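Thiamine pyrophosphokinase (Candida albicans, PDB 2G9Z) transfers a pyrophosphate group from ATP to thiamine, making the coenzyme thiamine diphosphate, and works with magnesium in a two-subunit assembly. Local coordinates at residues D155-K158 with S159-I163; Q222-N225 with Q226-M230; T136-S140 with H141-I145; D76-S79 with L80-C84. All coordinates share one frame; numbering follows the deposited sequence.

Contact 1 of 4, residues D155-K158 with S159-I163. With MG (magnesium ion), chain C; VNP (3-[(4-amino-2-methylpyrimidin-5-yl)methyl]-5-(2-{[hydroxy(phosphonoamino)phosphoryl]oxy}ethyl)-4-methyl-1,3-thiazol-3-I um), chain H.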
loop_
_atom_site.group_PDB
_atom_site.type_symbol
_atom_site.label_atom_id
_atom_site.label_comp_id
_atom_site.label_asym_id
_atom_site.label_seq_id
_atom_site.Cartn_x
_atom_site.Cartn_y
_atom_site.Cartn_z
ATOM N N ASP A 155 -8.443 -5.999 13.962
ATOM C CA ASP A 155 -9.396 -5.002 14.415
ATOM C C ASP A 155 -10.277 -4.464 13.307
ATOM O O ASP A 155 -11.428 -4.102 13.543
ATOM C CB ASP A 155 -8.667 -3.852 15.099
ATOM C CG ASP A 155 -7.892 -4.309 16.306
ATOM O OD1 ASP A 155 -8.326 -5.283 16.959
ATOM O OD2 ASP A 155 -6.855 -3.693 16.604
ATOM N N PHE A 156 -9.727 -4.397 12.100
ATOM C CA PHE A 156 -10.484 -3.907 10.960
ATOM C C PHE A 156 -11.694 -4.795 10.714
ATOM O O PHE A 156 -12.829 -4.319 10.647
ATOM C CB PHE A 156 -9.617 -3.898 9.699
ATOM C CG PHE A 156 -10.364 -3.483 8.465
ATOM C CD1 PHE A 156 -10.568 -2.137 8.177
ATOM C CD2 PHE A 156 -10.908 -4.439 7.614
ATOM C CE1 PHE A 156 -11.307 -1.748 7.058
ATOM C CE2 PHE A 156 -11.651 -4.057 6.491
ATOM C CZ PHE A 156 -11.848 -2.707 6.217
ATOM N N THR A 157 -11.436 -6.088 10.560
ATOM C CA THR A 157 -12.489 -7.059 10.303
ATOM C C THR A 157 -13.499 -7.123 11.444
ATOM O O THR A 157 -14.707 -7.160 11.209
ATOM C CB THR A 157 -11.887 -8.455 10.053
ATOM O OG1 THR A 157 -11.028 -8.397 8.906
ATOM C CG2 THR A 157 -12.987 -9.474 9.792
ATOM N N LYS A 158 -13.009 -7.136 12.679
ATOM C CA LYS A 158 -13.903 -7.172 13.831
ATOM C C LYS A 158 -14.820 -5.957 13.808
ATOM O O LYS A 158 -15.996 -6.058 14.156
ATOM C CB LYS A 158 -13.097 -7.209 15.133
ATOM C CG LYS A 158 -12.335 -8.518 15.322
ATOM C CD LYS A 158 -11.268 -8.406 16.397
ATOM C CE LYS A 158 -10.504 -9.715 16.532
ATOM N NZ LYS A 158 -9.409 -9.655 17.534
ATOM N N SER A 159 -14.286 -4.812 13.385
ATOM C CA SER A 159 -15.080 -3.586 13.309
ATOM C C SER A 159 -16.140 -3.672 12.214
ATOM O O SER A 159 -17.278 -3.231 12.405
ATOM C CB SER A 159 -14.178 -2.366 13.053
ATOM O OG SER A 159 -13.364 -2.090 14.178
ATOM N N ILE A 160 -15.760 -4.215 11.060
ATOM C CA ILE A 160 -16.699 -4.361 9.955
ATOM C C ILE A 160 -17.856 -5.253 10.402
ATOM O O ILE A 160 -19.022 -4.955 10.148
ATOM C CB ILE A 160 -16.020 -4.991 8.711
ATOM C CG1 ILE A 160 -15.028 -3.998 8.095
ATOM C CG2 ILE A 160 -17.080 -5.399 7.686
ATOM C CD1 ILE A 160 -15.672 -2.724 7.554
ATOM N N HIS A 161 -17.528 -6.352 11.069
ATOM C CA HIS A 161 -18.546 -7.273 11.563
ATOM C C HIS A 161 -19.477 -6.550 12.526
ATOM O O HIS A 161 -20.692 -6.758 12.509
ATOM C CB HIS A 161 -17.883 -8.457 12.264
ATOM C CG HIS A 161 -17.444 -9.538 11.328
ATOM N ND1 HIS A 161 -16.464 -10.451 11.650
ATOM C CD2 HIS A 161 -17.861 -9.857 10.079
ATOM C CE1 HIS A 161 -16.296 -11.286 10.641
ATOM N NE2 HIS A 161 -17.131 -10.948 9.675
ATOM N N CYS A 162 -18.901 -5.703 13.370
ATOM C CA CYS A 162 -19.689 -4.934 14.319
ATOM C C CYS A 162 -20.640 -4.016 13.552
ATOM O O CYS A 162 -21.800 -3.851 13.930
ATOM C CB CYS A 162 -18.772 -4.101 15.216
ATOM S SG CYS A 162 -19.622 -2.838 16.179
ATOM N N ILE A 163 -20.139 -3.422 12.474
ATOM C CA ILE A 163 -20.942 -2.521 11.651
ATOM C C ILE A 163 -22.087 -3.278 10.986
ATOM O O ILE A 163 -23.232 -2.818 10.976
ATOM C CB ILE A 163 -20.072 -1.847 10.560
ATOM C CG1 ILE A 163 -19.158 -0.804 11.210
ATOM C CG2 ILE A 163 -20.961 -1.212 9.482
ATOM C CD1 ILE A 163 -18.052 -0.284 10.314
HETATM MG MG MG C . -5.486 -4.129 18.248
HETATM O O2G VNP H . -2.032 -6.929 16.609
HETATM P PG VNP H . -1.879 -5.814 15.461
HETATM O O3G VNP H . -0.692 -6.085 14.618
HETATM O O1G VNP H . -1.760 -4.403 16.226
HETATM N N3B VNP H . -3.253 -5.781 14.594
HETATM P PB VNP H . -4.577 -6.179 15.443
HETATM O O2B VNP H . -5.769 -5.960 14.596
HETATM O O1B VNP H . -4.520 -5.466 16.738
HETATM O O1 VNP H . -4.406 -7.756 15.730
HETATM C C7 VNP H . -4.323 -8.756 14.708
HETATM C C12 VNP H . -4.873 -10.044 15.325
HETATM C C11 VNP H . -4.801 -11.308 14.463
HETATM C C10 VNP H . -3.449 -12.022 14.406
HETATM C CM4 VNP H . -2.454 -12.006 15.569
HETATM S S1 VNP H . -5.163 -11.153 12.681
HETATM C C9 VNP H . -4.075 -12.455 12.259
HETATM N N5 VNP H . -3.201 -12.644 13.249
HETATM C C7A VNP H . -1.961 -13.418 13.071
HETATM C C5A VNP H . -2.064 -14.500 11.993
HETATM C C6A VNP H . -1.236 -14.348 10.888
HETATM N N1A VNP H . -1.166 -15.285 9.958
HETATM C C2A VNP H . -1.893 -16.405 10.053
HETATM C CM2 VNP H . -1.764 -17.485 8.976
HETATM N N3A VNP H . -2.715 -16.591 11.096
HETATM C C4A VNP H . -2.818 -15.668 12.063
HETATM N N4A VNP H . -3.654 -15.883 13.074
HETATM O O HOH W 1 -4.036 -2.666 17.085
#

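Contact 2 of 4, residues Q222-N225 with Q226-M230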
loop_
_atom_site.group_PDB
_atom_site.type_symbol
_atom_site.label_atom_id
_atom_site.label_comp_id
_atom_site.label_asym_id
_atom_site.label_seq_id
_atom_site.Cartn_x
_atom_site.Cartn_y
_atom_site.Cartn_z
ATOM N N GLN A 222 -4.108 -6.152 3.840
ATOM C CA GLN A 222 -5.271 -6.832 4.381
ATOM C C GLN A 222 -6.529 -5.998 4.121
ATOM O O GLN A 222 -7.582 -6.539 3.803
ATOM C CB GLN A 222 -5.112 -7.075 5.884
ATOM C CG GLN A 222 -6.166 -8.023 6.447
ATOM C CD GLN A 222 -6.106 -9.397 5.793
ATOM O OE1 GLN A 222 -5.229 -10.213 6.097
ATOM N NE2 GLN A 222 -7.030 -9.652 4.880
ATOM N N SER A 223 -6.419 -4.681 4.251
ATOM C CA SER A 223 -7.570 -3.807 4.018
ATOM C C SER A 223 -8.062 -3.943 2.582
ATOM O O SER A 223 -9.261 -4.030 2.329
ATOM C CB SER A 223 -7.204 -2.348 4.304
ATOM O OG SER A 223 -6.903 -2.157 5.676
ATOM N N ILE A 224 -7.131 -3.964 1.640
ATOM C CA ILE A 224 -7.486 -4.103 0.236
ATOM C C ILE A 224 -8.112 -5.485 0.046
ATOM O O ILE A 224 -9.126 -5.627 -0.632
ATOM C CB ILE A 224 -6.237 -3.948 -0.672
ATOM C CG1 ILE A 224 -5.709 -2.509 -0.579
ATOM C CG2 ILE A 224 -6.578 -4.317 -2.122
ATOM C CD1 ILE A 224 -6.714 -1.432 -0.994
ATOM N N ASN A 225 -7.518 -6.500 0.663
ATOM C CA ASN A 225 -8.049 -7.850 0.549
ATOM C C ASN A 225 -9.518 -7.857 0.980
ATOM O O ASN A 225 -10.376 -8.397 0.284
ATOM C CB ASN A 225 -7.229 -8.817 1.410
ATOM C CG ASN A 225 -7.678 -10.259 1.259
ATOM O OD1 ASN A 225 -8.020 -10.701 0.166
ATOM N ND2 ASN A 225 -7.664 -11.004 2.361
ATOM N N GLN A 226 -9.799 -7.240 2.125
ATOM C CA GLN A 226 -11.157 -7.167 2.639
ATOM C C GLN A 226 -12.079 -6.373 1.709
ATOM O O GLN A 226 -13.260 -6.689 1.580
ATOM C CB GLN A 226 -11.157 -6.545 4.039
ATOM C CG GLN A 226 -10.413 -7.397 5.065
ATOM C CD GLN A 226 -10.867 -8.851 5.040
ATOM O OE1 GLN A 226 -12.060 -9.138 5.108
ATOM N NE2 GLN A 226 -9.914 -9.771 4.942
ATOM N N LEU A 227 -11.537 -5.338 1.072
ATOM C CA LEU A 227 -12.317 -4.527 0.141
ATOM C C LEU A 227 -12.895 -5.432 -0.947
ATOM O O LEU A 227 -14.094 -5.384 -1.236
ATOM C CB LEU A 227 -11.428 -3.448 -0.491
ATOM C CG LEU A 227 -12.055 -2.575 -1.587
ATOM C CD1 LEU A 227 -13.215 -1.758 -1.015
ATOM C CD2 LEU A 227 -10.984 -1.654 -2.171
ATOM N N TYR A 228 -12.035 -6.262 -1.536
ATOM C CA TYR A 228 -12.438 -7.190 -2.592
ATOM C C TYR A 228 -13.405 -8.258 -2.080
ATOM O O TYR A 228 -14.377 -8.604 -2.755
ATOM C CB TYR A 228 -11.213 -7.891 -3.183
ATOM C CG TYR A 228 -10.430 -7.092 -4.204
ATOM C CD1 TYR A 228 -10.914 -6.914 -5.504
ATOM C CD2 TYR A 228 -9.179 -6.568 -3.892
ATOM C CE1 TYR A 228 -10.159 -6.240 -6.469
ATOM C CE2 TYR A 228 -8.417 -5.891 -4.845
ATOM C CZ TYR A 228 -8.913 -5.736 -6.131
ATOM O OH TYR A 228 -8.146 -5.109 -7.078
ATOM N N ILE A 229 -13.115 -8.795 -0.900
ATOM C CA ILE A 229 -13.955 -9.828 -0.300
ATOM C C ILE A 229 -15.333 -9.282 0.040
ATOM O O ILE A 229 -16.349 -9.920 -0.244
ATOM C CB ILE A 229 -13.298 -10.414 0.985
ATOM C CG1 ILE A 229 -12.084 -11.270 0.605
ATOM C CG2 ILE A 229 -14.311 -11.243 1.771
ATOM C CD1 ILE A 229 -11.284 -11.790 1.802
ATOM N N MET A 230 -15.375 -8.097 0.638
ATOM C CA MET A 230 -16.647 -7.509 1.015
ATOM C C MET A 230 -17.555 -7.228 -0.168
ATOM O O MET A 230 -18.775 -7.349 -0.051
ATOM C CB MET A 230 -16.428 -6.224 1.816
ATOM C CG MET A 230 -15.731 -6.464 3.148
ATOM S SD MET A 230 -15.578 -4.959 4.103
ATOM C CE MET A 230 -14.352 -4.075 3.148
#

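Contact 3 of 4, residues T136-S140 with H141-I145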
loop_
_atom_site.group_PDB
_atom_site.type_symbol
_atom_site.label_atom_id
_atom_site.label_comp_id
_atom_site.label_asym_id
_atom_site.label_seq_id
_atom_site.Cartn_x
_atom_site.Cartn_y
_atom_site.Cartn_z
ATOM N N THR A 136 -10.844 4.500 28.972
ATOM C CA THR A 136 -11.695 4.928 30.071
ATOM C C THR A 136 -12.471 6.191 29.698
ATOM O O THR A 136 -13.646 6.322 30.036
ATOM C CB THR A 136 -10.863 5.177 31.353
ATOM O OG1 THR A 136 -9.816 6.114 31.078
ATOM C CG2 THR A 136 -10.244 3.875 31.838
ATOM N N TYR A 137 -11.826 7.106 28.982
ATOM C CA TYR A 137 -12.488 8.341 28.577
ATOM C C TYR A 137 -13.770 8.080 27.795
ATOM O O TYR A 137 -14.842 8.552 28.173
ATOM C CB TYR A 137 -11.564 9.207 27.720
ATOM C CG TYR A 137 -12.245 10.467 27.241
ATOM C CD1 TYR A 137 -12.344 11.586 28.068
ATOM C CD2 TYR A 137 -12.852 10.519 25.989
ATOM C CE1 TYR A 137 -13.035 12.725 27.658
ATOM C CE2 TYR A 137 -13.545 11.650 25.570
ATOM C CZ TYR A 137 -13.634 12.749 26.410
ATOM O OH TYR A 137 -14.337 13.861 26.005
ATOM N N TYR A 138 -13.661 7.335 26.697
ATOM C CA TYR A 138 -14.832 7.040 25.880
ATOM C C TYR A 138 -15.801 6.080 26.556
ATOM O O TYR A 138 -17.005 6.154 26.322
ATOM C CB TYR A 138 -14.405 6.514 24.503
ATOM C CG TYR A 138 -13.800 7.603 23.647
ATOM C CD1 TYR A 138 -14.552 8.720 23.280
ATOM C CD2 TYR A 138 -12.465 7.548 23.249
ATOM C CE1 TYR A 138 -13.989 9.760 22.545
ATOM C CE2 TYR A 138 -11.891 8.582 22.510
ATOM C CZ TYR A 138 -12.658 9.685 22.165
ATOM O OH TYR A 138 -12.087 10.722 21.460
ATOM N N GLU A 139 -15.286 5.182 27.390
ATOM C CA GLU A 139 -16.162 4.264 28.110
ATOM C C GLU A 139 -17.052 5.132 29.009
ATOM O O GLU A 139 -18.244 4.885 29.142
ATOM C CB GLU A 139 -15.355 3.285 28.982
ATOM C CG GLU A 139 -14.415 2.364 28.208
ATOM C CD GLU A 139 -13.696 1.356 29.095
ATOM O OE1 GLU A 139 -13.120 1.757 30.133
ATOM O OE2 GLU A 139 -13.697 0.155 28.747
ATOM N N SER A 140 -16.464 6.167 29.602
ATOM C CA SER A 140 -17.216 7.051 30.489
ATOM C C SER A 140 -18.138 7.999 29.729
ATOM O O SER A 140 -18.888 8.766 30.339
ATOM C CB SER A 140 -16.262 7.860 31.377
ATOM O OG SER A 140 -15.514 8.802 30.625
ATOM N N HIS A 141 -18.088 7.952 28.400
ATOM C CA HIS A 141 -18.950 8.813 27.603
ATOM C C HIS A 141 -19.999 8.074 26.790
ATOM O O HIS A 141 -20.660 8.664 25.935
ATOM C CB HIS A 141 -18.124 9.726 26.696
ATOM C CG HIS A 141 -17.628 10.961 27.381
ATOM N ND1 HIS A 141 -16.508 10.972 28.185
ATOM C CD2 HIS A 141 -18.117 12.223 27.401
ATOM C CE1 HIS A 141 -16.326 12.189 28.667
ATOM N NE2 HIS A 141 -17.289 12.967 28.207
ATOM N N GLY A 142 -20.158 6.781 27.052
ATOM C CA GLY A 142 -21.185 6.024 26.357
ATOM C C GLY A 142 -20.795 5.156 25.177
ATOM O O GLY A 142 -21.647 4.453 24.634
ATOM N N SER A 143 -19.532 5.199 24.765
ATOM C CA SER A 143 -19.092 4.377 23.644
ATOM C C SER A 143 -19.339 2.910 23.969
ATOM O O SER A 143 -19.048 2.464 25.076
ATOM C CB SER A 143 -17.598 4.592 23.376
ATOM O OG SER A 143 -17.337 5.911 22.925
ATOM N N LYS A 144 -19.886 2.167 23.011
ATOM C CA LYS A 144 -20.143 0.745 23.199
ATOM C C LYS A 144 -18.838 -0.001 22.965
ATOM O O LYS A 144 -18.303 0.001 21.851
ATOM C CB LYS A 144 -21.204 0.255 22.211
ATOM C CG LYS A 144 -22.536 0.980 22.333
ATOM C CD LYS A 144 -23.546 0.455 21.330
ATOM C CE LYS A 144 -24.873 1.183 21.457
ATOM N NZ LYS A 144 -25.887 0.640 20.514
ATOM N N ILE A 145 -18.337 -0.642 24.016
ATOM C CA ILE A 145 -17.085 -1.380 23.960
ATOM C C ILE A 145 -17.250 -2.850 23.606
ATOM O O ILE A 145 -17.964 -3.586 24.285
ATOM C CB ILE A 145 -16.352 -1.314 25.310
ATOM C CG1 ILE A 145 -16.200 0.143 25.752
ATOM C CG2 ILE A 145 -15.001 -2.017 25.204
ATOM C CD1 ILE A 145 -15.504 1.031 24.744
#

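Contact 4 of 4, residues D76-S79 with L80-C84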
loop_
_atom_site.group_PDB
_atom_site.type_symbol
_atom_site.label_atom_id
_atom_site.label_comp_id
_atom_site.label_asym_id
_atom_site.label_seq_id
_atom_site.Cartn_x
_atom_site.Cartn_y
_atom_site.Cartn_z
ATOM N N ASP A 76 -10.503 16.531 7.512
ATOM C CA ASP A 76 -11.478 17.365 8.198
ATOM C C ASP A 76 -12.475 16.400 8.838
ATOM O O ASP A 76 -13.578 16.190 8.329
ATOM C CB ASP A 76 -12.191 18.274 7.198
ATOM C CG ASP A 76 -13.194 19.199 7.859
ATOM O OD1 ASP A 76 -13.523 18.982 9.047
ATOM O OD2 ASP A 76 -13.661 20.141 7.184
ATOM N N LEU A 77 -12.063 15.817 9.958
ATOM C CA LEU A 77 -12.862 14.848 10.696
ATOM C C LEU A 77 -14.292 15.279 10.992
ATOM O O LEU A 77 -15.238 14.547 10.698
ATOM C CB LEU A 77 -12.162 14.499 12.010
ATOM C CG LEU A 77 -12.836 13.432 12.875
ATOM C CD1 LEU A 77 -12.898 12.110 12.112
ATOM C CD2 LEU A 77 -12.059 13.269 14.168
ATOM N N ILE A 78 -14.451 16.463 11.574
ATOM C CA ILE A 78 -15.778 16.958 11.930
ATOM C C ILE A 78 -16.771 17.004 10.772
ATOM O O ILE A 78 -17.937 16.651 10.943
ATOM C CB ILE A 78 -15.687 18.356 12.596
ATOM C CG1 ILE A 78 -15.235 18.206 14.055
ATOM C CG2 ILE A 78 -17.046 19.052 12.568
ATOM C CD1 ILE A 78 -13.929 17.464 14.238
ATOM N N SER A 79 -16.320 17.436 9.600
ATOM C CA SER A 79 -17.208 17.508 8.444
ATOM C C SER A 79 -17.715 16.120 8.055
ATOM O O SER A 79 -18.895 15.941 7.749
ATOM C CB SER A 79 -16.480 18.136 7.250
ATOM O OG SER A 79 -16.000 19.430 7.569
ATOM N N LEU A 80 -16.812 15.145 8.068
ATOM C CA LEU A 80 -17.157 13.776 7.711
ATOM C C LEU A 80 -18.076 13.186 8.778
ATOM O O LEU A 80 -19.122 12.613 8.468
ATOM C CB LEU A 80 -15.885 12.927 7.601
ATOM C CG LEU A 80 -15.833 11.857 6.504
ATOM C CD1 LEU A 80 -14.630 10.959 6.743
ATOM C CD2 LEU A 80 -17.106 11.040 6.492
ATOM N N TRP A 81 -17.672 13.336 10.035
ATOM C CA TRP A 81 -18.434 12.830 11.176
ATOM C C TRP A 81 -19.893 13.263 11.086
ATOM O O TRP A 81 -20.803 12.446 11.212
ATOM C CB TRP A 81 -17.812 13.354 12.473
ATOM C CG TRP A 81 -18.408 12.811 13.743
ATOM C CD1 TRP A 81 -19.669 13.021 14.217
ATOM C CD2 TRP A 81 -17.744 11.993 14.716
ATOM N NE1 TRP A 81 -19.835 12.389 15.430
ATOM C CE2 TRP A 81 -18.667 11.752 15.760
ATOM C CE3 TRP A 81 -16.457 11.443 14.808
ATOM C CZ2 TRP A 81 -18.344 10.982 16.884
ATOM C CZ3 TRP A 81 -16.133 10.678 15.927
ATOM C CH2 TRP A 81 -17.077 10.456 16.952
ATOM N N LYS A 82 -20.108 14.552 10.857
ATOM C CA LYS A 82 -21.455 15.100 10.769
ATOM C C LYS A 82 -22.297 14.509 9.646
ATOM O O LYS A 82 -23.511 14.713 9.600
ATOM C CB LYS A 82 -21.389 16.622 10.624
ATOM C CG LYS A 82 -20.882 17.330 11.876
ATOM C CD LYS A 82 -20.900 18.847 11.719
ATOM C CE LYS A 82 -20.600 19.538 13.047
ATOM N NZ LYS A 82 -20.726 21.024 12.965
ATOM N N LYS A 83 -21.661 13.778 8.738
ATOM C CA LYS A 83 -22.384 13.168 7.633
ATOM C C LYS A 83 -22.605 11.685 7.884
ATOM O O LYS A 83 -23.254 11.001 7.091
ATOM C CB LYS A 83 -21.615 13.357 6.325
ATOM C CG LYS A 83 -21.549 14.799 5.850
ATOM C CD LYS A 83 -20.717 14.923 4.583
ATOM C CE LYS A 83 -20.727 16.346 4.052
ATOM N NZ LYS A 83 -22.094 16.764 3.636
ATOM N N CYS A 84 -22.070 11.190 8.995
ATOM C CA CYS A 84 -22.202 9.780 9.325
ATOM C C CYS A 84 -23.195 9.472 10.436
ATOM O O CYS A 84 -23.289 10.180 11.442
ATOM C CB CYS A 84 -20.835 9.194 9.683
ATOM S SG CYS A 84 -19.683 9.180 8.297
#

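Contact 1 of 4, residues D155-K158 with S159-I163
S159 answers D155 one helical turn earlier with two donors, since S159 N and S159 OG both bond to the carbonyl oxygen D155 O, OG at 2.9 Å and from the opposite face of the carbonyl plane. OG can fold back there because it stands beside its own backbone N (chi1 -69°), which lets a small hydroxyl sit buried against strand 86-90 with its polar need met. D155 faces the bound magnesium and diphosphate analogue. Its OD2 binds a magnesium ion at 2.2 Å, a metal shared with D91, D126 and D128, and its backbone N gives a nearly straight bond of 2.7 Å to the ligand oxygen O2B. A helix N-terminus pointing at a phosphate in this way would favour the anion's charge. K158 stretches out so that NZ reaches the carbonyls of Q148 and S150. Further along, I160 CG1 lies over one face of the F156 ring, 3.7 Å from F156 CE2, toward the rim. T157 CG2 meets the H161 ring off-centre, nearest H161 CE1. Flat and branched apolar groups suit the side turned to helix 217-233, while D155, in the first turn of helix 155-170, belongs to the magnesium and diphosphate-analogue site.

Contact 2 of 4, residues Q222-N225 with Q226-M230
I224 and Y228 lie side by side on one flank of helix 217-233, with I224 CG2 3.6 Å from Y228 CE2; this helix forms the crossover of a beta-alpha-beta unit between strands 205-210 and 237-242. Four successive i to i+4 bonds settle the backbone: Q226 N to Q222 O, L227 N to S223 O, Y228 N to I224 O at 3.1 Å, and I229 N to N225 O at 3.0 Å. The side-chain polar groups look beyond these residues. S223 OG, buried against F241, turns back to the carbonyl of Q219, so a small hydroxyl fits there without leaving an oxygen wanting. Y228 is long enough to carry its OH out to the backbone N of L283, while its ring packs beside the I224 side chain. N225 satisfies both ends of its amide on the second subunit: OD1 accepts from the N of L308 and ND2 donates to the O of G309, a pairing that suits asparagine at a dimer interface. Its CG lies anti to the backbone N (chi1 -176°), which lays the amide across I229. Q226 CG stands beside its own backbone N (chi1 -64°), which puts it 3.2 Å from Q222 O; the bend at the second torsion then turns the amide. I229 CD1 lies against the N225 amide, 3.7 Å from N225 ND2 and 3.8 Å from N225 OD1.

Contact 3 of 4, residues T136-S140 with H141-I145
H141 stacks on Y137 where helix 132-139 ends in a Schellman motif and the chain turns into strand 144-147, inside a beta-alpha-beta unit that starts at strand 122-125. From CB outward, the histidine first passes the backbone: CB is 3.5 Å from S140 C, and CG lies 3.8 Å from Y137 O. ND1 donates to that oxygen at 2.9 Å, in the imidazole plane but from above the carbonyl plane, with an N-H...O angle of 163°. S140 OG also donates to Y137 O, from the opposite face, so two side chains grip one carbonyl in the last turn of the helix. CE1 comes next, 3.5 Å from Y137 CE1, and NE2 lies beyond it, nearest Y137 OH. The pair forms an offset stack with planes 29° apart; the bond at ND1 limits the ring's rotation and holds it over the tyrosine. Y138 O takes two donors, H141 N and S143 N, the latter being the motif's six-to-one bond, while its inner bond, G142 N to E139 O, is weak. G142 suits the end of this type I turn because its positive phi (100°) would jam a side chain against the preceding carbonyl. S143 suits its place: it is buried and its OG bonds to the carbonyl of P120. Past the turn, I145 crosses E139 at about a right angle, its CG1 resting 3.8 Å from the aliphatic E139 CG.

Contact 4 of 4, residues D76-S79 with L80-C84
I78 O accepts from K82 N at 3.0 Å and L77 O from W81 N at 2.8 Å, two consecutive bonds of the short helix 77-81, while the earlier one from L80 N to D76 O is weak, and a type I turn from W81 to C84 follows. The N-terminal end is closed by D76 at the N-cap, whose OD1 takes S79 N at 3.2 Å, meeting it from above the carboxylate plane. Aspartate suits the N-cap because its short side chain can fold back to accept from an amide of the first turn, S79 N, whose backbone bond to D76 O is only weak. Among the side chains, I78 and K82 carry the packing: K82 CG stands beside its own backbone N (chi1 -68°), and the extended chain runs past I78 O until CE meets I78 CG2 at 3.6 Å. The lysine's methylenes thus pack against a beta-branched residue, in keeping with the exposed position of K82. L77 and L80 are buried against strands 64-68 and 205-210, as leucines on an inward helix side should be, and W81 meets Y118 edge-to-face. The N-capped helix joins parallel strands 64-68 and 86-90 as the crossover of a beta-alpha-beta unit.

How the contacts relate
All four contacts join neighbouring turns or a turn's end in helices that pack against the central parallel strands, yet their settings differ. Contacts 1 and 2 are buried, and they touch: F156 and I160 of contact 1 pack against Q226 and M230 of contact 2, so helices 155-170 and 217-233 lie together. Their chemistry diverges at the polar ends, where contact 1 faces magnesium and the diphosphate analogue and contact 2 faces the second subunit. Contacts 3 and 4 are only partly buried and touch neither of the others. Both are shaped by helix termini, one by carbonyls gripped at a C-terminus, the other by a carboxylate at an N-terminus.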